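Local structure of foldase protein PrsA (Streptococcus pneumoniae, 5TVL) at residues Gly45-Asp50 / Val96-Glu101; Thr35-Phe40 / Ile86-Leu91; Ala58-Gln63 / Glu80-Gln85. The protein probably assists the folding of secreted proteins outside the cell after their translocation, as a peptidyl-prolyl cis-trans isomerase. One frame throughout, in Å; residues are numbered along the deposited sequence.

How the contacts relate
Helix 79-102 meets three different partners along its length: residues 80-85 face helix 50-64 in contact 3, residues 86-91 face helix 25-44 in contact 2, and residues 96-101 reach the loop after that helix in contact 1. The centres of contacts 1 and 2 are about 11 Å apart, those of 2 and 3 about 15 Å, and those of 1 and 3 about 20 Å. L48 CD2 packs 3.6 Å from K90 CB, connecting the first two, to which R87 adds a long, weak ion pair with D50; I86 CD1 lies 3.6 Å from E60 OE1, joining contacts 2 and 3. A glycerol lies beside E60. None of the three uses the four-stranded isomerase-domain sheet.

Contact 1: Gly45-Asp50 / Val96-Glu101; sequences GSELDD and VKKVAE
E47 and K98 meet through their charged ends alone, each reaching out from its own backbone toward the other. The electrostatic part across the segments is one salt bridge: K98 NZ donates to E47 OE1 at 2.6 Å. The ammonium approaches on the syn side of that oxygen, 17° out of the carboxylate plane, and remains 3.3 Å from E47 OE2, so it leans to one oxygen without leaving the other far behind. Because the two side chains come from opposite directions, they span a wide separation, with 12.2 Å between E47 CA and K98 CA. The lysine covers its share by stretching out fully beyond CG, its last torsion being 180°. Both residues are exposed, so water probably screens the pair. Both also touch a crystal neighbour, and the lattice may influence the exact pose. Elsewhere on the same helical turns, E101 makes a further salt bridge, to K231 of helix 227-239.

Carbon adds little: K98 CE lies 3.5 Å from each of E47 OE1 and E47 OE2. What the bridge joins is the link between two successive helices, 25-44 and 50-64, to the late turns of helix 79-102, all in the helical part of this foldase.

Main-chain bonding shapes each partner separately. In 45-50, L48 N bonds to G45 O at 3.2 Å, a turn that has E47 within it. In 96-101, A100 N and E101 N make ordinary helical bonds to V96 O and K97 O.

Side-chain packing takes place next to the bridge. L48 rests on R87, K90 and L91 of helix 79-102, and E47 itself touches L94. On helix 79-102, V96 packs against F244, V245 and I248 of helix 242-255.

Contact 2: Thr35-Phe40 / Ile86-Leu91; sequences TIQKVF and IRTSKL
T88 is turned by its first torsion (chi1 -53°) so that OG1 lies beside its own backbone N and CG2 points anti to it, which presents both branches to helix 25-44. Its methyl CG2 touches I36 CG2 at 4.0 Å, and the two side chains cross at about a right angle. OG1 stands 3.7 Å from Q37 CB, a van der Waals contact along the glutamine stem; its hydrogen bond goes to A84 O, one turn back in its own helix.

A turn further on, L91 and F40 take over. L91 CD1 lies 3.5 Å from F40 O, and L91 CB is 4.2 Å from F40 CB. The F40 ring receives the main chain at its rim: L91 O sits near the ring plane, 3.6 Å from F40 CD2. Beyond L91, the phenylalanine continues onto V92 and A95, and E252 of helix 242-255 also touches it.

No hydrogen bond crosses the interface. The segment axes approach to 9.6 Å at a crossing angle of 58°, with Q37 opposite T88 and F40 opposite L91 as the closest backbone approaches: a steeply crossed helix-helix packing within the helical part of PrsA.

Contact 3: Ala58-Gln63 / Glu80-Gln85; sequences AEEKKQ and ETRKAQ
E60 and R82 are turned so that the arginine grips the carboxylate side-on, with NE and NH2 each bonded to a different oxygen. R82 NE donates to E60 OE2 at 2.9 Å, the straighter of the two bonds at 162°; it meets the syn lone pair of OE2, and that oxygen lies in the guanidinium plane. R82 NH2 donates to E60 OE1, also at 2.9 Å, but less directly: it comes from above the carboxylate plane, and the oxygen is tilted from the guanidinium plane. The difference follows from the flat groups themselves, whose planes stand 46° apart instead of being coplanar, as in an ideal bidentate pair.

The arginine reaches this position by bending at chi2 (49°), whereas the glutamate runs out straight beyond CG. On the far side of the guanidinium, R82 NH1 donates to Q85 OE1 at 3.1 Å, from well above the amide carbonyl plane. With Q85 on one flank and E60 on the other, rotation of the group is restrained from both.

E60 is buried, and its OE2 has further partners, accepting a hydrogen bond from Y68 OH and bonding O3 of a glycerol, probably from the crystallisation liquor. R82 also packs on Y68 and L72 of helix 68-74. Such gathering of bonds on one carboxylate would be expected to favour its charged form. The arrangement is a side-on, bidentate Arg-Glu salt bridge, clamping helix 50-64 to the first turns of helix 79-102, with helix 68-74 alongside.

Contact 1: Gly45-Asp50 / Val96-Glu101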
loop_
_atom_site.group_PDB
_atom_site.type_symbol
_atom_site.label_atom_id
_atom_site.label_comp_id
_atom_site.label_asym_id
_atom_site.label_seq_id
_atom_site.Cartn_x
_atom_site.Cartn_y
_atom_site.Cartn_z
ATOM N N GLY A 45 20.680 14.388 11.959
ATOM C CA GLY A 45 21.370 13.395 12.796
ATOM C C GLY A 45 21.249 13.600 14.296
ATOM O O GLY A 45 21.000 12.646 15.043
ATOM N N SER A 46 21.425 14.850 14.727
ATOM C CA SER A 46 21.303 15.246 16.144
ATOM C C SER A 46 19.949 14.915 16.791
ATOM O O SER A 46 19.893 14.637 17.995
ATOM C CB SER A 46 21.572 16.746 16.292
ATOM O OG SER A 46 20.853 17.493 15.325
ATOM N N GLU A 47 18.877 14.943 16.000
ATOM C CA GLU A 47 17.524 14.655 16.502
ATOM C C GLU A 47 17.295 13.190 16.869
ATOM O O GLU A 47 16.431 12.893 17.701
ATOM C CB GLU A 47 16.463 15.069 15.480
ATOM C CG GLU A 47 16.473 16.549 15.149
ATOM C CD GLU A 47 15.298 16.961 14.294
ATOM O OE1 GLU A 47 15.537 17.489 13.189
ATOM O OE2 GLU A 47 14.141 16.757 14.726
ATOM N N LEU A 48 18.051 12.283 16.249
ATOM C CA LEU A 48 17.811 10.848 16.390
ATOM C C LEU A 48 18.656 10.239 17.502
ATOM O O LEU A 48 19.883 10.376 17.509
ATOM C CB LEU A 48 18.089 10.133 15.064
ATOM C CG LEU A 48 17.775 8.636 14.978
ATOM C CD1 LEU A 48 16.368 8.306 15.461
ATOM C CD2 LEU A 48 17.972 8.166 13.547
ATOM N N ASP A 49 17.979 9.559 18.426
ATOM C CA ASP A 49 18.619 8.858 19.536
ATOM C C ASP A 49 19.105 7.484 19.067
ATOM O O ASP A 49 18.456 6.842 18.237
ATOM C CB ASP A 49 17.610 8.706 20.685
ATOM C CG ASP A 49 18.246 8.248 21.991
ATOM O OD1 ASP A 49 19.459 8.467 22.203
ATOM O OD2 ASP A 49 17.516 7.662 22.819
ATOM N N ASP A 50 20.241 7.037 19.601
ATOM C CA ASP A 50 20.798 5.716 19.259
ATOM C C ASP A 50 20.036 4.524 19.856
ATOM O O ASP A 50 20.220 3.400 19.395
ATOM C CB ASP A 50 22.278 5.630 19.661
ATOM C CG ASP A 50 23.171 6.463 18.766
ATOM O OD1 ASP A 50 23.234 6.175 17.551
ATOM O OD2 ASP A 50 23.813 7.402 19.278
ATOM N N VAL A 96 10.673 13.283 6.258
ATOM C CA VAL A 96 9.419 13.194 5.486
ATOM C C VAL A 96 8.190 13.555 6.342
ATOM O O VAL A 96 7.227 14.139 5.829
ATOM C CB VAL A 96 9.265 11.792 4.825
ATOM C CG1 VAL A 96 7.880 11.588 4.220
ATOM C CG2 VAL A 96 10.331 11.588 3.750
ATOM N N LYS A 97 8.226 13.220 7.631
ATOM C CA LYS A 97 7.155 13.601 8.563
ATOM C C LYS A 97 7.064 15.120 8.758
ATOM O O LYS A 97 5.965 15.652 8.858
ATOM C CB LYS A 97 7.341 12.904 9.917
ATOM C CG LYS A 97 6.143 12.976 10.859
ATOM C CD LYS A 97 6.477 12.333 12.201
ATOM C CE LYS A 97 5.366 12.491 13.226
ATOM N NZ LYS A 97 4.267 11.508 13.039
ATOM N N LYS A 98 8.208 15.808 8.809
ATOM C CA LYS A 98 8.237 17.277 8.971
ATOM C C LYS A 98 7.620 18.026 7.792
ATOM O O LYS A 98 6.830 18.955 7.993
ATOM C CB LYS A 98 9.668 17.796 9.159
ATOM C CG LYS A 98 10.289 17.467 10.500
ATOM C CD LYS A 98 11.524 18.317 10.736
ATOM C CE LYS A 98 12.223 17.946 12.033
ATOM N NZ LYS A 98 13.440 18.775 12.266
ATOM N N VAL A 99 8.000 17.636 6.575
ATOM C CA VAL A 99 7.516 18.308 5.362
ATOM C C VAL A 99 6.032 17.990 5.132
ATOM O O VAL A 99 5.272 18.858 4.695
ATOM C CB VAL A 99 8.378 17.964 4.117
ATOM C CG1 VAL A 99 7.817 18.625 2.859
ATOM C CG2 VAL A 99 9.822 18.404 4.330
ATOM N N ALA A 100 5.624 16.757 5.441
ATOM C CA ALA A 100 4.211 16.367 5.386
ATOM C C ALA A 100 3.367 17.180 6.370
ATOM O O ALA A 100 2.288 17.644 6.014
ATOM C CB ALA A 100 4.056 14.877 5.662
ATOM N N GLU A 101 3.867 17.340 7.596
ATOM C CA GLU A 101 3.257 18.224 8.601
ATOM C C GLU A 101 3.206 19.686 8.136
ATOM O O GLU A 101 2.191 20.360 8.317
ATOM C CB GLU A 101 4.007 18.144 9.941
ATOM C CG GLU A 101 3.655 16.931 10.786
ATOM C CD GLU A 101 4.398 16.897 12.112
ATOM O OE1 GLU A 101 5.645 16.999 12.111
ATOM O OE2 GLU A 101 3.732 16.758 13.160
#

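Contact 2: Thr35-Phe40 / Ile86-Leu91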
loop_
_atom_site.group_PDB
_atom_site.type_symbol
_atom_site.label_atom_id
_atom_site.label_comp_id
_atom_site.label_asym_id
_atom_site.label_seq_id
_atom_site.Cartn_x
_atom_site.Cartn_y
_atom_site.Cartn_z
ATOM N N THR A 35 25.933 8.899 -0.165
ATOM C CA THR A 35 25.628 10.328 -0.311
ATOM C C THR A 35 24.390 10.740 0.487
ATOM O O THR A 35 24.411 11.749 1.195
ATOM C CB THR A 35 25.434 10.709 -1.790
ATOM O OG1 THR A 35 26.597 10.318 -2.529
ATOM C CG2 THR A 35 25.231 12.209 -1.948
ATOM N N ILE A 36 23.326 9.955 0.362
ATOM C CA ILE A 36 22.096 10.164 1.130
ATOM C C ILE A 36 22.398 10.116 2.633
ATOM O O ILE A 36 21.942 10.988 3.376
ATOM C CB ILE A 36 20.994 9.139 0.739
ATOM C CG1 ILE A 36 20.485 9.435 -0.679
ATOM C CG2 ILE A 36 19.828 9.165 1.725
ATOM C CD1 ILE A 36 19.728 8.292 -1.319
ATOM N N GLN A 37 23.179 9.125 3.071
ATOM C CA GLN A 37 23.553 9.003 4.486
ATOM C C GLN A 37 24.222 10.258 5.032
ATOM O O GLN A 37 23.846 10.733 6.102
ATOM C CB GLN A 37 24.475 7.804 4.726
ATOM C CG GLN A 37 25.134 7.809 6.103
ATOM C CD GLN A 37 25.664 6.461 6.524
ATOM O OE1 GLN A 37 25.531 6.077 7.685
ATOM N NE2 GLN A 37 26.275 5.737 5.591
ATOM N N LYS A 38 25.222 10.766 4.310
ATOM C CA LYS A 38 25.996 11.941 4.758
ATOM C C LYS A 38 25.165 13.225 4.868
ATOM O O LYS A 38 25.324 13.989 5.825
ATOM C CB LYS A 38 27.207 12.195 3.849
ATOM C CG LYS A 38 28.418 11.335 4.172
ATOM C CD LYS A 38 29.663 11.866 3.481
ATOM C CE LYS A 38 30.885 11.021 3.801
ATOM N NZ LYS A 38 31.368 11.213 5.197
ATOM N N VAL A 39 24.290 13.454 3.891
ATOM C CA VAL A 39 23.440 14.646 3.877
ATOM C C VAL A 39 22.388 14.584 4.993
ATOM O O VAL A 39 22.187 15.569 5.706
ATOM C CB VAL A 39 22.773 14.854 2.493
ATOM C CG1 VAL A 39 21.744 15.978 2.533
ATOM C CG2 VAL A 39 23.829 15.153 1.436
ATOM N N PHE A 40 21.728 13.435 5.133
ATOM C CA PHE A 40 20.679 13.263 6.148
ATOM C C PHE A 40 21.223 13.189 7.574
ATOM O O PHE A 40 20.500 13.508 8.522
ATOM C CB PHE A 40 19.770 12.062 5.831
ATOM C CG PHE A 40 18.658 12.393 4.870
ATOM C CD1 PHE A 40 18.903 12.485 3.501
ATOM C CD2 PHE A 40 17.369 12.646 5.334
ATOM C CE1 PHE A 40 17.881 12.803 2.616
ATOM C CE2 PHE A 40 16.346 12.968 4.454
ATOM C CZ PHE A 40 16.601 13.047 3.095
ATOM N N ILE A 86 19.883 1.520 8.867
ATOM C CA ILE A 86 18.666 1.689 9.673
ATOM C C ILE A 86 18.558 3.137 10.161
ATOM O O ILE A 86 17.495 3.749 10.068
ATOM C CB ILE A 86 18.634 0.732 10.890
ATOM C CG1 ILE A 86 18.524 -0.728 10.425
ATOM C CG2 ILE A 86 17.461 1.060 11.816
ATOM C CD1 ILE A 86 18.917 -1.742 11.482
ATOM N N ARG A 87 19.664 3.659 10.687
ATOM C CA ARG A 87 19.769 5.064 11.097
ATOM C C ARG A 87 19.402 6.037 9.964
ATOM O O ARG A 87 18.634 6.973 10.179
ATOM C CB ARG A 87 21.183 5.353 11.617
ATOM C CG ARG A 87 21.395 6.769 12.109
ATOM C CD ARG A 87 22.682 6.907 12.897
ATOM N NE ARG A 87 22.830 8.269 13.409
ATOM C CZ ARG A 87 22.198 8.772 14.473
ATOM N NH1 ARG A 87 21.352 8.035 15.197
ATOM N NH2 ARG A 87 22.424 10.035 14.824
ATOM N N THR A 88 19.941 5.798 8.767
ATOM C CA THR A 88 19.641 6.627 7.590
ATOM C C THR A 88 18.145 6.601 7.244
ATOM O O THR A 88 17.542 7.649 7.000
ATOM C CB THR A 88 20.456 6.167 6.362
ATOM O OG1 THR A 88 21.850 6.107 6.700
ATOM C CG2 THR A 88 20.258 7.118 5.179
ATOM N N SER A 89 17.565 5.399 7.230
ATOM C CA SER A 89 16.125 5.204 7.011
ATOM C C SER A 89 15.285 6.003 8.008
ATOM O O SER A 89 14.313 6.663 7.625
ATOM C CB SER A 89 15.763 3.715 7.107
ATOM O OG SER A 89 14.371 3.534 7.316
ATOM N N LYS A 90 15.664 5.931 9.281
ATOM C CA LYS A 90 14.983 6.682 10.330
ATOM C C LYS A 90 15.123 8.192 10.148
ATOM O O LYS A 90 14.175 8.923 10.395
ATOM C CB LYS A 90 15.465 6.254 11.719
ATOM C CG LYS A 90 14.928 4.899 12.148
ATOM C CD LYS A 90 15.245 4.611 13.604
ATOM C CE LYS A 90 15.017 3.147 13.951
ATOM N NZ LYS A 90 13.602 2.712 13.779
ATOM N N LEU A 91 16.295 8.652 9.710
ATOM C CA LEU A 91 16.508 10.080 9.418
ATOM C C LEU A 91 15.729 10.572 8.191
ATOM O O LEU A 91 15.359 11.742 8.131
ATOM C CB LEU A 91 18.007 10.392 9.254
ATOM C CG LEU A 91 18.875 10.238 10.511
ATOM C CD1 LEU A 91 20.353 10.387 10.173
ATOM C CD2 LEU A 91 18.466 11.223 11.595
#

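Contact 3: Ala58-Gln63 / Glu80-Gln85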
loop_
_atom_site.group_PDB
_atom_site.type_symbol
_atom_site.label_atom_id
_atom_site.label_comp_id
_atom_site.label_asym_id
_atom_site.label_seq_id
_atom_site.Cartn_x
_atom_site.Cartn_y
_atom_site.Cartn_z
ATOM N N ALA A 58 18.188 -4.948 17.180
ATOM C CA ALA A 58 17.955 -6.027 18.145
ATOM C C ALA A 58 16.723 -6.843 17.760
ATOM O O ALA A 58 16.758 -8.074 17.790
ATOM C CB ALA A 58 17.802 -5.471 19.554
ATOM N N GLU A 59 15.637 -6.150 17.416
ATOM C CA GLU A 59 14.420 -6.788 16.889
ATOM C C GLU A 59 14.745 -7.594 15.629
ATOM O O GLU A 59 14.308 -8.737 15.478
ATOM C CB GLU A 59 13.343 -5.723 16.593
ATOM C CG GLU A 59 12.054 -6.212 15.925
ATOM C CD GLU A 59 11.291 -7.250 16.735
ATOM O OE1 GLU A 59 11.421 -7.274 17.979
ATOM O OE2 GLU A 59 10.542 -8.043 16.125
ATOM N N GLU A 60 15.532 -6.988 14.744
ATOM C CA GLU A 60 15.929 -7.605 13.477
ATOM C C GLU A 60 16.765 -8.869 13.700
ATOM O O GLU A 60 16.574 -9.866 13.010
ATOM C CB GLU A 60 16.701 -6.592 12.630
ATOM C CG GLU A 60 16.754 -6.902 11.153
ATOM C CD GLU A 60 17.427 -5.792 10.367
ATOM O OE1 GLU A 60 17.008 -4.621 10.504
ATOM O OE2 GLU A 60 18.371 -6.075 9.603
ATOM N N LYS A 61 17.667 -8.828 14.679
ATOM C CA LYS A 61 18.500 -9.985 15.019
ATOM C C LYS A 61 17.671 -11.153 15.572
ATOM O O LYS A 61 17.980 -12.311 15.288
ATOM C CB LYS A 61 19.595 -9.586 16.016
ATOM C CG LYS A 61 20.716 -10.605 16.166
ATOM C CD LYS A 61 21.781 -10.135 17.151
ATOM C CE LYS A 61 22.607 -8.981 16.599
ATOM N NZ LYS A 61 23.806 -8.694 17.432
ATOM N N LYS A 62 16.632 -10.849 16.351
ATOM C CA LYS A 62 15.712 -11.878 16.861
ATOM C C LYS A 62 14.898 -12.523 15.742
ATOM O O LYS A 62 14.706 -13.739 15.739
ATOM C CB LYS A 62 14.750 -11.301 17.908
ATOM C CG LYS A 62 15.387 -10.998 19.255
ATOM C CD LYS A 62 14.341 -10.838 20.350
ATOM C CE LYS A 62 13.838 -12.186 20.852
ATOM N NZ LYS A 62 12.846 -12.046 21.953
ATOM N N GLN A 63 14.414 -11.703 14.810
ATOM C CA GLN A 63 13.627 -12.184 13.667
ATOM C C GLN A 63 14.369 -13.219 12.822
ATOM O O GLN A 63 13.810 -14.257 12.481
ATOM C CB GLN A 63 13.204 -11.020 12.768
ATOM C CG GLN A 63 12.119 -10.142 13.358
ATOM C CD GLN A 63 11.698 -9.017 12.428
ATOM O OE1 GLN A 63 12.377 -8.711 11.441
ATOM N NE2 GLN A 63 10.570 -8.394 12.741
ATOM N N GLU A 80 27.722 -3.451 11.261
ATOM C CA GLU A 80 27.998 -2.015 11.414
ATOM C C GLU A 80 27.241 -1.151 10.400
ATOM O O GLU A 80 26.522 -0.229 10.779
ATOM C CB GLU A 80 29.511 -1.763 11.291
ATOM C CG GLU A 80 29.969 -0.341 11.604
ATOM C CD GLU A 80 31.484 -0.176 11.563
ATOM O OE1 GLU A 80 32.210 -1.076 12.045
ATOM O OE2 GLU A 80 31.956 0.865 11.056
ATOM N N THR A 81 27.408 -1.457 9.119
ATOM C CA THR A 81 26.801 -0.671 8.037
ATOM C C THR A 81 25.289 -0.927 7.850
ATOM O O THR A 81 24.607 -0.134 7.195
ATOM C CB THR A 81 27.567 -0.859 6.704
ATOM O OG1 THR A 81 27.224 0.198 5.800
ATOM C CG2 THR A 81 27.259 -2.188 6.060
ATOM N N ARG A 82 24.779 -2.030 8.407
ATOM C CA ARG A 82 23.332 -2.232 8.529
ATOM C C ARG A 82 22.755 -1.283 9.581
ATOM O O ARG A 82 21.737 -0.637 9.347
ATOM C CB ARG A 82 22.985 -3.687 8.891
ATOM C CG ARG A 82 21.496 -3.967 9.116
ATOM C CD ARG A 82 20.608 -3.422 7.995
ATOM N NE ARG A 82 19.177 -3.606 8.247
ATOM C CZ ARG A 82 18.198 -2.877 7.700
ATOM N NH1 ARG A 82 18.455 -1.881 6.844
ATOM N NH2 ARG A 82 16.933 -3.147 8.013
ATOM N N LYS A 83 23.412 -1.220 10.739
ATOM C CA LYS A 83 23.060 -0.279 11.809
ATOM C C LYS A 83 23.071 1.165 11.289
ATOM O O LYS A 83 22.220 1.962 11.669
ATOM C CB LYS A 83 24.020 -0.437 12.996
ATOM C CG LYS A 83 23.596 0.264 14.273
ATOM C CD LYS A 83 24.625 0.069 15.382
ATOM C CE LYS A 83 24.501 1.147 16.453
ATOM N NZ LYS A 83 25.518 1.009 17.533
ATOM N N ALA A 84 24.020 1.478 10.406
ATOM C CA ALA A 84 24.082 2.782 9.733
ATOM C C ALA A 84 22.944 2.991 8.725
ATOM O O ALA A 84 22.424 4.103 8.598
ATOM C CB ALA A 84 25.425 2.953 9.044
ATOM N N GLN A 85 22.579 1.931 7.999
ATOM C CA GLN A 85 21.453 1.965 7.054
ATOM C C GLN A 85 20.107 2.203 7.743
ATOM O O GLN A 85 19.292 2.983 7.250
ATOM C CB GLN A 85 21.388 0.662 6.254
ATOM C CG GLN A 85 20.391 0.666 5.105
ATOM C CD GLN A 85 20.519 -0.566 4.230
ATOM O OE1 GLN A 85 20.728 -1.677 4.729
ATOM N NE2 GLN A 85 20.396 -0.380 2.917
#